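Local coordinates for regulatory protein RecX (Lactobacillus reuteri, PDB 3D5L), which probably modulates the activity of the RecA recombinase, at residues A[28-33]-A[52-57]; A[62-67]-A[103-108]; A[112-117]-A[147-152]; A[116-121]-A[134-139]; A[160-165]-A[187-192]. All coordinates share one frame; numbering follows the deposited sequence.

How the contacts relate
The five contacts follow the elongated chain from the N-terminal sheet to the last three-helix unit, contacts 1 and 5 lying about 55 Å apart between centres. Both are buried and rest on apolar side chains, with part of a lysine chain at the margin of contact 5; contact 2 is a surface touch in which one tyrosine hydroxyl meets two exposed side chains. Contacts 1 and 2 share helix 48-71, which leads from the sheet into the first three-helix domain. Contacts 3 and 4, partly buried and only about 7 Å apart between centres, share helix 110-124: in contact 3 small alanines let the backbones come close, whereas in contact 4 a tyrosine and a histidine fill a wider gap.

Contact 1 of 5, residues A[28-33]-A[52-57]; sequences FPVAES and AAIATA
Phe28 and Val30 pack against Ile54 in a small, buried strand-on-helix contact, where the edge strand 25-31 of the antiparallel N-terminal sheet meets the start of the long helix 48-71. It is an alpha/beta packing contact, one of those joining the sheet to the helix that leads into the helical part. The two residues alternate along the strand with Pro29, whose side chain points away from the helix, so that residues 28 and 30 turn the same strand face toward it. On the helix side Ile54 does all the touching, and it does so through one methyl group, CG2, which points to both strand residues. The strand thus stays at some distance from the helix, with the CA atoms of Val30 and Ile54 7.7 Å apart.

The Phe28 side chain crosses that of Ile54 at about a right angle, and the methyl approaches the ring obliquely, with CE1 of Phe28 3.8 Å from CG2 of Ile54. Val30 CG1 lies at the edge of the Phe28 ring, in its plane, so the strand residues also support each other. Around this group, Ile54 is covered further by Val34, Phe38 and Leu40, while Phe28 and Val30 are hydrogen-bonded through their backbones to Ile20 and Tyr18 of strand 17-22. The closest approach is between two methyls, Val30 CG1 and Ile54 CG2, at 3.5 Å.

Contact 2 of 5, residues A[62-67]-A[103-108]; sequences KAYSRM and RGQQLI
Tyr64 reaches from helix 48-71 with its hydroxyl to Gln105 and Leu107, in the turn that follows helix 92-104. With CG anti to the backbone N (chi1 -179°), the ring stretches across the gap, and of all its atoms the hydroxyl oxygen is the one that meets the other segment. Tyr64 OH lies 3.7 Å from Gln105 CG and 3.8 Å from Leu107 CD1, van der Waals distances that involve no hydrogen bond between the segments. Both partners run roughly perpendicular to the tyrosine.

The firmer part is on the Leu107 side. Though itself largely at the surface, this leucine has more apolar neighbours, packing also on Leu68 and Leu71 of helix 48-71 and on Leu102 of helix 92-104. Tyr64 also touches Leu102 and makes a cation-pi contact with Lys101. The looser, solvent side belongs to Gln105. Its chain bends at chi2, only its CG meets the tyrosine, and the amide plane stands 44° from the ring.

The turn has a defined backbone form. Gln106 has a positive phi (47°), and two bonds run back into the last helical turn, one of them from Gln106 N to Arg103 O at 2.7 Å. Helix 92-104 therefore ends in a Schellman motif, and the contact lies where this helix terminus passes helix 48-71 within the bundle of the first three-helix domain of RecX.

Contact 3 of 5, residues A[112-117]-A[147-152]; sequences AYAASY and DDALTQ
Ala114 and Ala115 of helix 110-124 meet Ala149 at the C-terminal end of helix 143-149, an alanine-on-alanine packing within the second three-helix domain. Ala114 comes first: its CB lies 3.8 Å from Ala149 CB, and the same Ala149 methyl also rests 3.6 Å from the carbonyl oxygen of Ala114. Ala114 is buried, and beyond this contact it also packs on Leu136 and Ile141.

At Ala115 the backbones come nearest, with its CA only 4.5 Å from Ala149 CA. The Ala149 methyl passes close to the main chain here too, at 3.8 Å from Ala115 N. Farther along the residue, the extended Gln152 side chain brings its terminal amide beside the carbonyl oxygen of Ala115. Its CG is anti to its own carbonyl carbon, and the chain runs straight from there toward the helix. Next to the main contact, Asp148 OD2 accepts a hydrogen bond from His111, one turn earlier on helix 110-124.

With no side chain larger than a methyl between Ala114, Ala115 and Ala149, the contact combines close packing of methyl groups against methyl and backbone, which lets the two helices approach to near main-chain contact, with a polar amide end set at the Ala115 carbonyl.

Contact 4 of 5, residues A[116-121]-A[134-139]; sequences SYVRTM and QHLRQK
Tyr117 and His135 bring their rings together between helix 110-124 and helix 129-138, with Leu136 packed beside the tyrosine. The tyrosine hydroxyl lies over one face of the imidazole, offset toward the rim, and its OH is 3.0 Å from His135 CD2. The two ring planes are nearly parallel, at 3°, but they are slid apart, with centroids 4.8 Å from each other, so little of either ring covers the other. Each ring is carried out of its helix into the space between them, the two side chains lying crosswise. An apolar touch lies nearer the backbone end of the tyrosine: Leu136 CD2 approaches its ring obliquely, 3.8 Å from Tyr117 CD2. The same leucine extends its other methyl to Val118, where Leu136 CD1 is 4.2 Å from Val118 CG2.

In the next shell, Met121, one turn along the helix, lays its CG over a face of the Tyr117 ring. Ile132 touches Tyr117, Val118 and Met121, and Leu136 is backed by Ile141 and Ile146. Within helix 110-124, Ser116 O accepts two bonds, from Thr120 N and from Thr120 OG1 (3.0 Å), which arrive from opposite faces of its plane.

The short helical segments run roughly antiparallel, at 145°, with axes 11.8 Å apart, a separation that the aromatic pair and the leucine span. Helix 143-149 packs alongside through Ala149 on Val118 and Ile146 on Leu136, completing the second three-helix domain.

Contact 5 of 5, residues A[160-165]-A[187-192]; sequences ELAKKL and QGLTTK
Apolar packing dominates where Leu165 of helix 155-172 meets Leu189 near the end of helix 178-191. The two side chains slide past each other in opposite directions, and their methyls come close, Leu165 CD2 lying 3.5 Å from Leu189 CD1. The other Leu189 methyl is used as well: CD2 reaches Ala162 CB at 4.0 Å, so a single leucine bridges two positions one turn apart on the facing helix. Leu165, its CG turned opposite the main-chain nitrogen (chi1 172°), also takes the aliphatic part of Lys192, whose CG stands 3.7 Å from Leu165 CD2. The lysine chain bends at chi2 and crosses the leucine obliquely.

No hydrogen bond crosses between the two segments; those of the threonines stay local. Thr190 OG1 donates to Gln187 O at 2.7 Å, and Thr191 OG1 donates to Gly188 O at 3.2 Å, each returning a hydroxyl to a carbonyl three residues earlier. Gln187 O also accepts Thr191 N, so that carbonyl carries two donors.

Both helices belong to the third three-helix domain. Its last helix, 196-202, closes over the contact: Val198 and Ile202 cover Ala162, Ile202 also packs on Leu189, and Phe194, in the loop leading to that helix, packs on Leu165.

Contact 1 of 5, residues A[28-33]-A[52-57]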
# COMPACT_ATOMS: atom_id res chain seq x y z
N PHE A 28 -11.46 -3.48 32.26
CA PHE A 28 -10.91 -3.00 30.99
C PHE A 28 -11.48 -3.72 29.78
O PHE A 28 -12.10 -4.78 29.91
CB PHE A 28 -9.38 -3.11 31.01
CG PHE A 28 -8.88 -4.50 31.25
CD1 PHE A 28 -8.78 -5.41 30.21
CD2 PHE A 28 -8.51 -4.90 32.53
CE1 PHE A 28 -8.32 -6.70 30.44
CE2 PHE A 28 -8.06 -6.19 32.77
CZ PHE A 28 -7.96 -7.10 31.72
N PRO A 29 -11.28 -3.15 28.58
CA PRO A 29 -11.80 -3.79 27.38
C PRO A 29 -10.66 -4.46 26.62
O PRO A 29 -9.49 -4.08 26.75
CB PRO A 29 -12.34 -2.61 26.62
CG PRO A 29 -11.20 -1.64 26.79
CD PRO A 29 -10.78 -1.80 28.26
N VAL A 30 -11.00 -5.47 25.83
CA VAL A 30 -9.99 -6.17 25.06
C VAL A 30 -10.57 -6.54 23.71
O VAL A 30 -11.73 -6.93 23.63
CB VAL A 30 -9.51 -7.45 25.77
CG1 VAL A 30 -8.60 -7.09 26.94
CG2 VAL A 30 -10.70 -8.25 26.28
N ALA A 31 -9.77 -6.39 22.66
CA ALA A 31 -10.20 -6.78 21.33
C ALA A 31 -10.33 -8.29 21.43
O ALA A 31 -9.77 -8.90 22.35
CB ALA A 31 -9.13 -6.39 20.28
N GLU A 32 -11.04 -8.90 20.50
CA GLU A 32 -11.19 -10.35 20.53
C GLU A 32 -9.83 -11.06 20.48
O GLU A 32 -9.58 -11.95 21.28
CB GLU A 32 -12.06 -10.81 19.36
CG GLU A 32 -12.59 -12.21 19.53
CD GLU A 32 -13.41 -12.67 18.34
OE1 GLU A 32 -14.27 -11.88 17.88
OE2 GLU A 32 -13.20 -13.81 17.87
N SER A 33 -8.95 -10.65 19.56
CA SER A 33 -7.63 -11.28 19.41
C SER A 33 -6.79 -11.24 20.68
O SER A 33 -5.95 -12.11 20.90
CB SER A 33 -6.84 -10.62 18.26
OG SER A 33 -6.21 -9.41 18.65
N ALA A 52 -0.82 -5.25 32.09
CA ALA A 52 -0.13 -4.21 31.34
C ALA A 52 0.20 -4.72 29.94
O ALA A 52 0.14 -3.97 28.97
CB ALA A 52 1.15 -3.80 32.08
N ALA A 53 0.54 -6.00 29.86
CA ALA A 53 0.87 -6.62 28.58
C ALA A 53 -0.40 -6.80 27.75
O ALA A 53 -0.34 -6.83 26.52
CB ALA A 53 1.56 -7.97 28.81
N ILE A 54 -1.53 -6.94 28.43
CA ILE A 54 -2.82 -7.09 27.75
C ILE A 54 -3.14 -5.75 27.11
O ILE A 54 -3.58 -5.67 25.96
CB ILE A 54 -3.94 -7.48 28.77
CG1 ILE A 54 -3.83 -8.97 29.11
CG2 ILE A 54 -5.32 -7.17 28.20
CD1 ILE A 54 -4.84 -9.46 30.13
N ALA A 55 -2.87 -4.68 27.85
CA ALA A 55 -3.08 -3.33 27.37
C ALA A 55 -2.25 -3.05 26.12
O ALA A 55 -2.78 -2.58 25.12
CB ALA A 55 -2.72 -2.33 28.47
N THR A 56 -0.95 -3.32 26.19
CA THR A 56 -0.06 -3.09 25.04
C THR A 56 -0.53 -3.89 23.83
O THR A 56 -0.50 -3.39 22.70
CB THR A 56 1.40 -3.51 25.35
OG1 THR A 56 1.84 -2.88 26.57
CG2 THR A 56 2.32 -3.08 24.21
N ALA A 57 -0.94 -5.13 24.05
CA ALA A 57 -1.41 -5.98 22.97
C ALA A 57 -2.69 -5.39 22.38
O ALA A 57 -2.86 -5.36 21.17
CB ALA A 57 -1.66 -7.39 23.48

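Contact 2 of 5, residues A[62-67]-A[103-108]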
# COMPACT_ATOMS: atom_id res chain seq x y z
N LYS A 62 -5.79 -2.69 18.17
CA LYS A 62 -6.59 -1.54 17.73
C LYS A 62 -6.02 -0.89 16.47
O LYS A 62 -6.77 -0.45 15.60
CB LYS A 62 -6.65 -0.50 18.84
CG LYS A 62 -7.27 -1.01 20.13
CD LYS A 62 -8.75 -0.76 20.18
CE LYS A 62 -9.02 0.60 20.79
NZ LYS A 62 -8.33 0.66 22.10
N ALA A 63 -4.69 -0.83 16.36
CA ALA A 63 -4.08 -0.21 15.18
C ALA A 63 -4.31 -1.14 14.00
O ALA A 63 -4.52 -0.71 12.86
CB ALA A 63 -2.58 0.01 15.41
N TYR A 64 -4.29 -2.43 14.28
CA TYR A 64 -4.52 -3.42 13.26
C TYR A 64 -5.93 -3.23 12.69
O TYR A 64 -6.11 -3.21 11.48
CB TYR A 64 -4.37 -4.82 13.84
CG TYR A 64 -4.58 -5.90 12.81
CD1 TYR A 64 -3.62 -6.13 11.81
CD2 TYR A 64 -5.73 -6.67 12.82
CE1 TYR A 64 -3.82 -7.11 10.84
CE2 TYR A 64 -5.94 -7.66 11.85
CZ TYR A 64 -4.97 -7.87 10.87
OH TYR A 64 -5.16 -8.87 9.95
N SER A 65 -6.91 -3.09 13.59
CA SER A 65 -8.31 -2.90 13.19
C SER A 65 -8.45 -1.69 12.29
O SER A 65 -9.14 -1.74 11.27
CB SER A 65 -9.21 -2.68 14.41
OG SER A 65 -9.16 -3.80 15.27
N ARG A 66 -7.81 -0.59 12.67
CA ARG A 66 -7.88 0.62 11.87
C ARG A 66 -7.23 0.43 10.48
O ARG A 66 -7.67 1.05 9.51
CB ARG A 66 -7.22 1.77 12.61
CG ARG A 66 -7.93 2.11 13.91
CD ARG A 66 -7.62 3.52 14.34
NE ARG A 66 -7.82 4.46 13.24
CZ ARG A 66 -7.65 5.77 13.33
NH1 ARG A 66 -7.28 6.31 14.49
NH2 ARG A 66 -7.82 6.54 12.26
N MET A 67 -6.19 -0.40 10.37
CA MET A 67 -5.61 -0.63 9.06
C MET A 67 -6.63 -1.45 8.25
O MET A 67 -6.68 -1.34 7.03
CB MET A 67 -4.27 -1.38 9.14
CG MET A 67 -3.09 -0.56 9.71
SD MET A 67 -2.89 1.09 8.91
CE MET A 67 -4.09 2.10 9.85
N ARG A 103 0.28 -8.96 6.06
CA ARG A 103 0.89 -9.68 4.95
C ARG A 103 0.48 -11.15 5.03
O ARG A 103 0.10 -11.76 4.02
CB ARG A 103 2.41 -9.54 5.04
CG ARG A 103 3.15 -9.65 3.72
CD ARG A 103 4.64 -9.51 3.95
NE ARG A 103 5.09 -8.13 4.15
CZ ARG A 103 5.98 -7.76 5.07
NH1 ARG A 103 6.52 -8.67 5.88
NH2 ARG A 103 6.36 -6.49 5.16
N GLY A 104 0.55 -11.71 6.23
CA GLY A 104 0.16 -13.10 6.42
C GLY A 104 -1.29 -13.36 6.04
O GLY A 104 -1.62 -14.44 5.55
N GLN A 105 -2.17 -12.37 6.26
CA GLN A 105 -3.58 -12.51 5.91
C GLN A 105 -3.75 -12.03 4.48
O GLN A 105 -4.87 -11.98 3.95
CB GLN A 105 -4.46 -11.67 6.84
CG GLN A 105 -4.41 -12.06 8.31
CD GLN A 105 -4.89 -13.49 8.56
OE1 GLN A 105 -4.19 -14.46 8.24
NE2 GLN A 105 -6.08 -13.63 9.12
N GLN A 106 -2.62 -11.70 3.87
CA GLN A 106 -2.55 -11.21 2.50
C GLN A 106 -3.57 -10.11 2.20
O GLN A 106 -4.35 -10.19 1.24
CB GLN A 106 -2.70 -12.34 1.49
CG GLN A 106 -1.85 -12.11 0.24
CD GLN A 106 -0.37 -11.84 0.58
OE1 GLN A 106 0.30 -12.66 1.22
NE2 GLN A 106 0.13 -10.68 0.15
N LEU A 107 -3.54 -9.09 3.04
CA LEU A 107 -4.42 -7.95 2.88
C LEU A 107 -3.62 -6.86 2.16
O LEU A 107 -4.16 -5.82 1.79
CB LEU A 107 -4.91 -7.50 4.25
CG LEU A 107 -5.73 -8.60 4.93
CD1 LEU A 107 -6.15 -8.17 6.33
CD2 LEU A 107 -6.95 -8.91 4.09
N ILE A 108 -2.33 -7.13 2.00
CA ILE A 108 -1.43 -6.23 1.28
C ILE A 108 -0.61 -7.09 0.31
O ILE A 108 -0.23 -8.22 0.63
CB ILE A 108 -0.49 -5.46 2.23
CG1 ILE A 108 0.30 -6.43 3.10
CG2 ILE A 108 -1.31 -4.50 3.08
CD1 ILE A 108 1.28 -5.71 4.03

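Contact 3 of 5, residues A[112-117]-A[147-152]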
# COMPACT_ATOMS: atom_id res chain seq x y z
N ALA A 112 0.93 -7.36 -6.74
CA ALA A 112 -0.36 -7.21 -7.41
C ALA A 112 -0.66 -5.73 -7.61
O ALA A 112 -1.31 -5.32 -8.56
CB ALA A 112 -1.46 -7.85 -6.57
N TYR A 113 -0.16 -4.93 -6.68
CA TYR A 113 -0.36 -3.51 -6.79
C TYR A 113 0.39 -2.95 -8.01
O TYR A 113 -0.19 -2.23 -8.82
CB TYR A 113 0.15 -2.82 -5.52
CG TYR A 113 -0.10 -1.34 -5.55
CD1 TYR A 113 -1.21 -0.78 -4.90
CD2 TYR A 113 0.75 -0.49 -6.27
CE1 TYR A 113 -1.46 0.59 -4.97
CE2 TYR A 113 0.50 0.87 -6.35
CZ TYR A 113 -0.60 1.41 -5.71
OH TYR A 113 -0.85 2.76 -5.81
N ALA A 114 1.67 -3.28 -8.14
CA ALA A 114 2.47 -2.77 -9.25
C ALA A 114 1.86 -3.12 -10.60
O ALA A 114 1.82 -2.29 -11.52
CB ALA A 114 3.91 -3.28 -9.16
N ALA A 115 1.38 -4.36 -10.72
CA ALA A 115 0.77 -4.82 -11.96
C ALA A 115 -0.48 -4.00 -12.26
O ALA A 115 -0.70 -3.60 -13.41
CB ALA A 115 0.43 -6.31 -11.86
N SER A 116 -1.31 -3.78 -11.25
CA SER A 116 -2.54 -3.01 -11.42
C SER A 116 -2.23 -1.57 -11.78
O SER A 116 -2.94 -0.94 -12.55
CB SER A 116 -3.37 -3.02 -10.13
OG SER A 116 -3.83 -4.33 -9.82
N TYR A 117 -1.15 -1.06 -11.20
CA TYR A 117 -0.74 0.30 -11.46
C TYR A 117 -0.35 0.45 -12.92
O TYR A 117 -0.78 1.38 -13.60
CB TYR A 117 0.45 0.69 -10.59
CG TYR A 117 0.94 2.09 -10.85
CD1 TYR A 117 0.32 3.19 -10.26
CD2 TYR A 117 2.03 2.32 -11.69
CE1 TYR A 117 0.76 4.48 -10.49
CE2 TYR A 117 2.48 3.62 -11.93
CZ TYR A 117 1.84 4.69 -11.33
OH TYR A 117 2.29 5.98 -11.55
N ASP A 147 9.96 -5.02 -12.64
CA ASP A 147 10.24 -5.60 -13.94
C ASP A 147 9.05 -6.47 -14.34
O ASP A 147 8.62 -6.44 -15.49
CB ASP A 147 11.53 -6.42 -13.91
CG ASP A 147 12.77 -5.56 -13.68
OD1 ASP A 147 12.76 -4.37 -14.07
OD2 ASP A 147 13.77 -6.08 -13.10
N ASP A 148 8.51 -7.24 -13.39
CA ASP A 148 7.35 -8.09 -13.68
C ASP A 148 6.16 -7.25 -14.18
O ASP A 148 5.50 -7.60 -15.16
CB ASP A 148 6.91 -8.89 -12.44
CG ASP A 148 7.94 -9.94 -12.01
OD1 ASP A 148 8.87 -10.22 -12.80
OD2 ASP A 148 7.81 -10.49 -10.89
N ALA A 149 5.89 -6.14 -13.51
CA ALA A 149 4.78 -5.27 -13.90
C ALA A 149 5.02 -4.61 -15.25
O ALA A 149 4.09 -4.43 -16.03
CB ALA A 149 4.56 -4.21 -12.83
N LEU A 150 6.28 -4.25 -15.52
CA LEU A 150 6.66 -3.59 -16.77
C LEU A 150 6.63 -4.53 -17.96
O LEU A 150 6.89 -4.11 -19.09
CB LEU A 150 8.07 -2.98 -16.64
CG LEU A 150 8.17 -1.45 -16.53
CD1 LEU A 150 6.91 -0.88 -15.94
CD2 LEU A 150 9.39 -1.07 -15.70
N THR A 151 6.33 -5.79 -17.72
CA THR A 151 6.27 -6.76 -18.79
C THR A 151 5.04 -6.50 -19.69
O THR A 151 5.04 -6.84 -20.87
CB THR A 151 6.26 -8.19 -18.23
OG1 THR A 151 6.89 -9.06 -19.17
CG2 THR A 151 4.84 -8.69 -17.94
N GLN A 152 4.00 -5.88 -19.13
CA GLN A 152 2.80 -5.58 -19.90
C GLN A 152 3.17 -4.50 -20.92
O GLN A 152 2.49 -4.32 -21.92
CB GLN A 152 1.69 -5.01 -19.01
CG GLN A 152 1.44 -5.73 -17.71
CD GLN A 152 0.43 -5.00 -16.84
OE1 GLN A 152 0.36 -5.21 -15.63
NE2 GLN A 152 -0.35 -4.13 -17.46

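Contact 4 of 5, residues A[116-121]-A[134-139]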
# COMPACT_ATOMS: atom_id res chain seq x y z
N SER A 116 -1.31 -3.78 -11.25
CA SER A 116 -2.54 -3.01 -11.42
C SER A 116 -2.23 -1.57 -11.78
O SER A 116 -2.94 -0.94 -12.55
CB SER A 116 -3.37 -3.02 -10.13
OG SER A 116 -3.83 -4.33 -9.82
N TYR A 117 -1.15 -1.06 -11.20
CA TYR A 117 -0.74 0.30 -11.46
C TYR A 117 -0.35 0.45 -12.92
O TYR A 117 -0.78 1.38 -13.60
CB TYR A 117 0.45 0.69 -10.59
CG TYR A 117 0.94 2.09 -10.85
CD1 TYR A 117 0.32 3.19 -10.26
CD2 TYR A 117 2.03 2.32 -11.69
CE1 TYR A 117 0.76 4.48 -10.49
CE2 TYR A 117 2.48 3.62 -11.93
CZ TYR A 117 1.84 4.69 -11.33
OH TYR A 117 2.29 5.98 -11.55
N VAL A 118 0.46 -0.48 -13.41
CA VAL A 118 0.91 -0.42 -14.80
C VAL A 118 -0.29 -0.51 -15.74
O VAL A 118 -0.42 0.30 -16.66
CB VAL A 118 1.93 -1.54 -15.12
CG1 VAL A 118 2.21 -1.59 -16.61
CG2 VAL A 118 3.23 -1.25 -14.37
N ARG A 119 -1.17 -1.48 -15.50
CA ARG A 119 -2.36 -1.64 -16.31
C ARG A 119 -3.17 -0.33 -16.37
O ARG A 119 -3.57 0.11 -17.45
CB ARG A 119 -3.23 -2.77 -15.75
CG ARG A 119 -4.56 -2.95 -16.46
CD ARG A 119 -4.39 -2.89 -17.96
NE ARG A 119 -3.28 -3.72 -18.41
CZ ARG A 119 -2.94 -3.89 -19.68
NH1 ARG A 119 -3.62 -3.27 -20.64
NH2 ARG A 119 -1.90 -4.66 -19.98
N THR A 120 -3.39 0.29 -15.22
CA THR A 120 -4.14 1.54 -15.18
C THR A 120 -3.40 2.63 -15.96
O THR A 120 -4.04 3.45 -16.61
CB THR A 120 -4.35 2.04 -13.74
OG1 THR A 120 -5.07 1.06 -12.98
CG2 THR A 120 -5.15 3.33 -13.75
N MET A 121 -2.07 2.65 -15.87
CA MET A 121 -1.29 3.65 -16.59
C MET A 121 -1.46 3.44 -18.09
O MET A 121 -1.63 4.37 -18.87
CB MET A 121 0.20 3.56 -16.23
CG MET A 121 0.58 4.18 -14.88
SD MET A 121 -0.08 5.88 -14.64
CE MET A 121 -1.36 5.55 -13.41
N GLN A 134 10.41 4.46 -12.17
CA GLN A 134 10.79 5.46 -11.20
C GLN A 134 9.68 5.68 -10.18
O GLN A 134 9.94 5.84 -8.99
CB GLN A 134 11.12 6.77 -11.92
CG GLN A 134 11.44 7.92 -10.99
CD GLN A 134 11.93 9.15 -11.74
OE1 GLN A 134 11.23 9.68 -12.61
NE2 GLN A 134 13.13 9.62 -11.39
N HIS A 135 8.43 5.68 -10.64
CA HIS A 135 7.30 5.89 -9.74
C HIS A 135 7.11 4.73 -8.77
O HIS A 135 6.80 4.93 -7.60
CB HIS A 135 6.02 6.10 -10.53
CG HIS A 135 4.85 6.49 -9.69
ND1 HIS A 135 4.54 7.80 -9.41
CD2 HIS A 135 3.93 5.74 -9.03
CE1 HIS A 135 3.48 7.84 -8.62
NE2 HIS A 135 3.10 6.60 -8.37
N LEU A 136 7.27 3.50 -9.26
CA LEU A 136 7.11 2.33 -8.40
C LEU A 136 8.26 2.17 -7.41
O LEU A 136 8.07 1.63 -6.32
CB LEU A 136 6.93 1.07 -9.26
CG LEU A 136 5.59 1.09 -10.02
CD1 LEU A 136 5.56 -0.03 -11.06
CD2 LEU A 136 4.43 0.96 -9.03
N ARG A 137 9.45 2.63 -7.79
CA ARG A 137 10.60 2.56 -6.88
C ARG A 137 10.26 3.47 -5.70
O ARG A 137 10.53 3.13 -4.55
CB ARG A 137 11.88 3.06 -7.56
CG ARG A 137 12.66 2.01 -8.35
CD ARG A 137 13.75 2.66 -9.21
NE ARG A 137 14.65 1.68 -9.80
CZ ARG A 137 15.50 1.92 -10.80
NH1 ARG A 137 15.59 3.14 -11.34
NH2 ARG A 137 16.29 0.95 -11.25
N GLN A 138 9.65 4.62 -5.99
CA GLN A 138 9.27 5.58 -4.94
C GLN A 138 8.15 5.06 -4.04
O GLN A 138 8.00 5.50 -2.91
CB GLN A 138 8.84 6.92 -5.55
CG GLN A 138 9.95 7.69 -6.28
CD GLN A 138 9.48 9.06 -6.78
OE1 GLN A 138 9.11 9.94 -5.99
NE2 GLN A 138 9.49 9.25 -8.10
N LYS A 139 7.36 4.12 -4.56
CA LYS A 139 6.25 3.52 -3.81
C LYS A 139 6.77 2.37 -2.95
O LYS A 139 5.99 1.64 -2.32
CB LYS A 139 5.17 3.01 -4.76
CG LYS A 139 4.38 4.08 -5.47
CD LYS A 139 3.43 4.80 -4.51
CE LYS A 139 2.60 5.84 -5.25
NZ LYS A 139 1.51 6.44 -4.42

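Contact 5 of 5, residues A[160-165]-A[187-192]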
# COMPACT_ATOMS: atom_id res chain seq x y z
N GLU A 160 2.66 2.36 -29.30
CA GLU A 160 1.30 2.85 -29.37
C GLU A 160 1.16 4.13 -28.54
O GLU A 160 0.62 5.13 -29.02
CB GLU A 160 0.35 1.76 -28.87
CG GLU A 160 -1.08 1.93 -29.31
CD GLU A 160 -1.65 3.25 -28.86
OE1 GLU A 160 -1.56 3.54 -27.65
OE2 GLU A 160 -2.16 4.01 -29.72
N LEU A 161 1.64 4.08 -27.30
CA LEU A 161 1.58 5.22 -26.39
C LEU A 161 2.55 6.34 -26.79
O LEU A 161 2.30 7.51 -26.52
CB LEU A 161 1.90 4.79 -24.95
CG LEU A 161 0.97 3.76 -24.29
CD1 LEU A 161 1.43 3.54 -22.86
CD2 LEU A 161 -0.47 4.26 -24.30
N ALA A 162 3.65 5.95 -27.42
CA ALA A 162 4.67 6.91 -27.86
C ALA A 162 4.24 7.67 -29.11
O ALA A 162 4.51 8.87 -29.23
CB ALA A 162 5.98 6.19 -28.10
N LYS A 163 3.58 7.00 -30.05
CA LYS A 163 3.10 7.67 -31.27
C LYS A 163 2.12 8.75 -30.83
O LYS A 163 2.19 9.90 -31.29
CB LYS A 163 2.39 6.69 -32.20
CG LYS A 163 3.29 5.66 -32.86
CD LYS A 163 2.47 4.56 -33.57
CE LYS A 163 3.38 3.46 -34.13
NZ LYS A 163 2.63 2.32 -34.74
N LYS A 164 1.21 8.38 -29.94
CA LYS A 164 0.20 9.28 -29.42
C LYS A 164 0.86 10.50 -28.77
O LYS A 164 0.51 11.64 -29.06
CB LYS A 164 -0.68 8.54 -28.40
CG LYS A 164 -1.65 9.41 -27.64
CD LYS A 164 -2.74 9.99 -28.53
CE LYS A 164 -3.61 10.98 -27.75
NZ LYS A 164 -4.17 10.38 -26.49
N LEU A 165 1.82 10.24 -27.89
CA LEU A 165 2.54 11.31 -27.21
C LEU A 165 3.30 12.17 -28.23
O LEU A 165 3.25 13.40 -28.18
CB LEU A 165 3.53 10.72 -26.19
CG LEU A 165 4.53 11.62 -25.47
CD1 LEU A 165 3.82 12.56 -24.53
CD2 LEU A 165 5.53 10.75 -24.71
N GLN A 187 13.54 14.15 -27.11
CA GLN A 187 13.83 14.38 -25.71
C GLN A 187 12.58 14.18 -24.85
O GLN A 187 12.66 13.61 -23.76
CB GLN A 187 14.40 15.79 -25.52
CG GLN A 187 15.86 15.91 -26.00
CD GLN A 187 16.35 17.35 -26.09
OE1 GLN A 187 16.17 18.15 -25.17
NE2 GLN A 187 16.97 17.69 -27.22
N GLY A 188 11.44 14.65 -25.34
CA GLY A 188 10.20 14.50 -24.59
C GLY A 188 9.88 13.04 -24.33
O GLY A 188 9.49 12.67 -23.22
N LEU A 189 10.04 12.20 -25.34
CA LEU A 189 9.77 10.79 -25.18
C LEU A 189 10.72 10.17 -24.17
O LEU A 189 10.31 9.37 -23.34
CB LEU A 189 9.89 10.06 -26.52
CG LEU A 189 8.60 9.57 -27.19
CD1 LEU A 189 7.65 10.74 -27.44
CD2 LEU A 189 8.94 8.87 -28.50
N THR A 190 11.99 10.55 -24.22
CA THR A 190 12.97 9.99 -23.29
C THR A 190 12.72 10.39 -21.85
O THR A 190 12.92 9.59 -20.94
CB THR A 190 14.42 10.37 -23.67
OG1 THR A 190 14.62 11.77 -23.48
CG2 THR A 190 14.70 10.02 -25.13
N THR A 191 12.29 11.63 -21.62
CA THR A 191 12.04 12.05 -20.26
C THR A 191 10.72 11.44 -19.78
O THR A 191 10.39 11.52 -18.59
CB THR A 191 11.98 13.60 -20.11
OG1 THR A 191 10.74 14.09 -20.63
CG2 THR A 191 13.14 14.24 -20.87
N LYS A 192 9.98 10.85 -20.70
CA LYS A 192 8.71 10.20 -20.36
C LYS A 192 8.97 8.71 -20.08
O LYS A 192 8.05 7.97 -19.74
CB LYS A 192 7.71 10.34 -21.50
CG LYS A 192 6.40 11.02 -21.09
CD LYS A 192 6.60 12.51 -20.85
CE LYS A 192 5.35 13.17 -20.27
NZ LYS A 192 5.01 12.72 -18.89